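Local coordinates for protein tRNA (cytosine(38)-C(5))-methyltransferase (Schizosaccharomyces pombe, PDB 6FDF) that methylates carbon 5 of cytosine 38 in the anticodon loop of tRNA(Asp), and less efficiently of tRNA(Glu), using S-adenosyl-L-methionine, at residues Y121-N126 with Y323-L328. Residues are numbered along the deposited sequence; the frame is centred on the assembly and turned at random.
Sequences YILIEN and YLISLL
The ring of Tyr121 meets the last helical residue, Leu328, through its CD2–CE2 side: the carbonyl O of Leu328 approaches obliquely, 3.3 Å from Tyr121 CE2, while Leu328 CG lies 4.0 Å from Tyr121 CD2. Leu78, Pro331 and Leu332 also touch Tyr121. The Tyr121 and Leu328 side chains run past one another, pointing opposite ways. Leu328 CG, anti to its backbone N (chi1 180°), is placed beside Tyr121 CD2; rotation about CB–CG (chi2 59°) then sets Leu328 CD2 against the strand, 3.8 Å from Ile122 O and 3.9 Å from Leu123 CB. One helical turn before Leu328, Ile325 CG1 touches Leu123 CD2 at 3.9 Å, the side chains crossing at about a right angle. Side-chain contacts are thus apolar, though Leu328 O and Ile122 O also face carbon. Arg174 of strand 168-175 hydrogen-bonds the helix's C-terminal carbonyls, NE to Leu328 O and NH1 to Leu327 O. Axes 9.9 Å apart at 155° are consistent with helix 318-328 packing on the sheet, whose strand order 3-2-1-4-5-7-6, with 168-175 antiparallel, marks the class I-like methyltransferase fold. Strand 121-127 lies between 78-81 and 168-175; Leu328 also touches Leu78, and helix 22-29 flanks the contact through Met23 on Leu123 and Ala26 and Leu27 on Ile325.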
loop_
_atom_site.group_PDB
_atom_site.type_symbol
_atom_site.label_atom_id
_atom_site.label_comp_id
_atom_site.label_asym_id
_atom_site.label_seq_id
_atom_site.Cartn_x
_atom_site.Cartn_y
_atom_site.Cartn_z
ATOM N N TYR A 121 -2.012 -19.374 5.817
ATOM C CA TYR A 121 -1.134 -18.320 5.328
ATOM C C TYR A 121 -1.634 -16.970 5.816
ATOM O O TYR A 121 -2.838 -16.703 5.794
ATOM C CB TYR A 121 -1.061 -18.317 3.794
ATOM C CG TYR A 121 -0.636 -19.651 3.227
ATOM C CD1 TYR A 121 -1.566 -20.662 3.008
ATOM C CD2 TYR A 121 0.695 -19.913 2.951
ATOM C CE1 TYR A 121 -1.171 -21.895 2.509
ATOM C CE2 TYR A 121 1.094 -21.136 2.456
ATOM C CZ TYR A 121 0.159 -22.118 2.233
ATOM O OH TYR A 121 0.559 -23.338 1.742
ATOM N N ILE A 122 -0.703 -16.113 6.225
ATOM C CA ILE A 122 -1.016 -14.752 6.654
ATOM C C ILE A 122 0.000 -13.812 6.023
ATOM O O ILE A 122 1.201 -14.097 6.030
ATOM C CB ILE A 122 -0.991 -14.608 8.188
ATOM C CG1 ILE A 122 -1.963 -15.594 8.834
ATOM C CG2 ILE A 122 -1.317 -13.180 8.594
ATOM C CD1 ILE A 122 -1.872 -15.615 10.344
ATOM N N LEU A 123 -0.483 -12.699 5.469
ATOM C CA LEU A 123 0.361 -11.651 4.907
ATOM C C LEU A 123 0.042 -10.355 5.635
ATOM O O LEU A 123 -1.116 -9.934 5.670
ATOM C CB LEU A 123 0.113 -11.489 3.407
ATOM C CG LEU A 123 0.836 -10.303 2.770
ATOM C CD1 LEU A 123 2.312 -10.519 2.865
ATOM C CD2 LEU A 123 0.406 -10.132 1.316
ATOM N N ILE A 124 1.065 -9.731 6.219
ATOM C CA ILE A 124 0.928 -8.484 6.961
ATOM C C ILE A 124 1.796 -7.433 6.287
ATOM O O ILE A 124 2.960 -7.701 5.974
ATOM C CB ILE A 124 1.341 -8.659 8.434
ATOM C CG1 ILE A 124 0.596 -9.843 9.059
ATOM C CG2 ILE A 124 1.034 -7.389 9.233
ATOM C CD1 ILE A 124 1.041 -10.145 10.471
ATOM N N GLU A 125 1.241 -6.244 6.072
ATOM C CA GLU A 125 1.988 -5.122 5.515
ATOM C C GLU A 125 1.878 -3.933 6.461
ATOM O O GLU A 125 0.822 -3.698 7.054
ATOM C CB GLU A 125 1.459 -4.751 4.120
ATOM C CG GLU A 125 2.319 -3.740 3.377
ATOM C CD GLU A 125 1.777 -2.324 3.447
ATOM O OE1 GLU A 125 0.813 -2.081 4.199
ATOM O OE2 GLU A 125 2.313 -1.457 2.727
ATOM N N ASN A 126 2.965 -3.186 6.624
ATOM C CA ASN A 126 2.914 -2.021 7.499
ATOM C C ASN A 126 4.027 -1.054 7.112
ATOM O O ASN A 126 4.839 -1.334 6.229
ATOM C CB ASN A 126 3.021 -2.431 8.967
ATOM C CG ASN A 126 2.123 -1.605 9.855
ATOM O OD1 ASN A 126 2.549 -0.603 10.428
ATOM N ND2 ASN A 126 0.857 -1.998 9.944
ATOM N N TYR A 323 4.463 -10.168 -5.935
ATOM C CA TYR A 323 5.618 -11.050 -5.793
ATOM C C TYR A 323 5.613 -11.768 -4.447
ATOM O O TYR A 323 5.908 -12.968 -4.378
ATOM C CB TYR A 323 6.916 -10.256 -5.945
ATOM C CG TYR A 323 7.106 -9.518 -7.244
ATOM C CD1 TYR A 323 6.648 -10.038 -8.446
ATOM C CD2 TYR A 323 7.759 -8.294 -7.264
ATOM C CE1 TYR A 323 6.846 -9.352 -9.640
ATOM C CE2 TYR A 323 7.954 -7.603 -8.441
ATOM C CZ TYR A 323 7.494 -8.132 -9.625
ATOM O OH TYR A 323 7.697 -7.432 -10.795
ATOM N N LEU A 324 5.319 -11.044 -3.361
ATOM C CA LEU A 324 5.307 -11.670 -2.041
ATOM C C LEU A 324 4.195 -12.702 -1.925
ATOM O O LEU A 324 4.374 -13.744 -1.284
ATOM C CB LEU A 324 5.156 -10.605 -0.954
ATOM C CG LEU A 324 6.364 -9.681 -0.799
ATOM C CD1 LEU A 324 5.959 -8.422 -0.080
ATOM C CD2 LEU A 324 7.516 -10.380 -0.077
ATOM N N ILE A 325 3.036 -12.428 -2.529
ATOM C CA ILE A 325 1.953 -13.408 -2.521
ATOM C C ILE A 325 2.389 -14.684 -3.229
ATOM O O ILE A 325 2.132 -15.795 -2.752
ATOM C CB ILE A 325 0.683 -12.808 -3.152
ATOM C CG1 ILE A 325 0.009 -11.853 -2.168
ATOM C CG2 ILE A 325 -0.294 -13.908 -3.572
ATOM C CD1 ILE A 325 -1.126 -11.055 -2.781
ATOM N N SER A 326 3.040 -14.543 -4.388
ATOM C CA SER A 326 3.548 -15.701 -5.118
ATOM C C SER A 326 4.492 -16.528 -4.254
ATOM O O SER A 326 4.398 -17.763 -4.210
ATOM C CB SER A 326 4.263 -15.238 -6.386
ATOM O OG SER A 326 3.358 -14.600 -7.264
ATOM N N LEU A 327 5.419 -15.860 -3.568
ATOM C CA LEU A 327 6.322 -16.551 -2.652
ATOM C C LEU A 327 5.554 -17.229 -1.526
ATOM O O LEU A 327 5.769 -18.409 -1.232
ATOM C CB LEU A 327 7.337 -15.564 -2.081
ATOM C CG LEU A 327 8.313 -16.146 -1.061
ATOM C CD1 LEU A 327 9.172 -17.221 -1.716
ATOM C CD2 LEU A 327 9.176 -15.050 -0.466
ATOM N N LEU A 328 4.652 -16.489 -0.882
ATOM C CA LEU A 328 3.948 -17.008 0.286
ATOM C C LEU A 328 3.209 -18.305 -0.024
ATOM O O LEU A 328 3.258 -19.261 0.762
ATOM C CB LEU A 328 2.976 -15.948 0.802
ATOM C CG LEU A 328 2.120 -16.282 2.023
ATOM C CD1 LEU A 328 2.992 -16.619 3.220
ATOM C CD2 LEU A 328 1.171 -15.115 2.348
#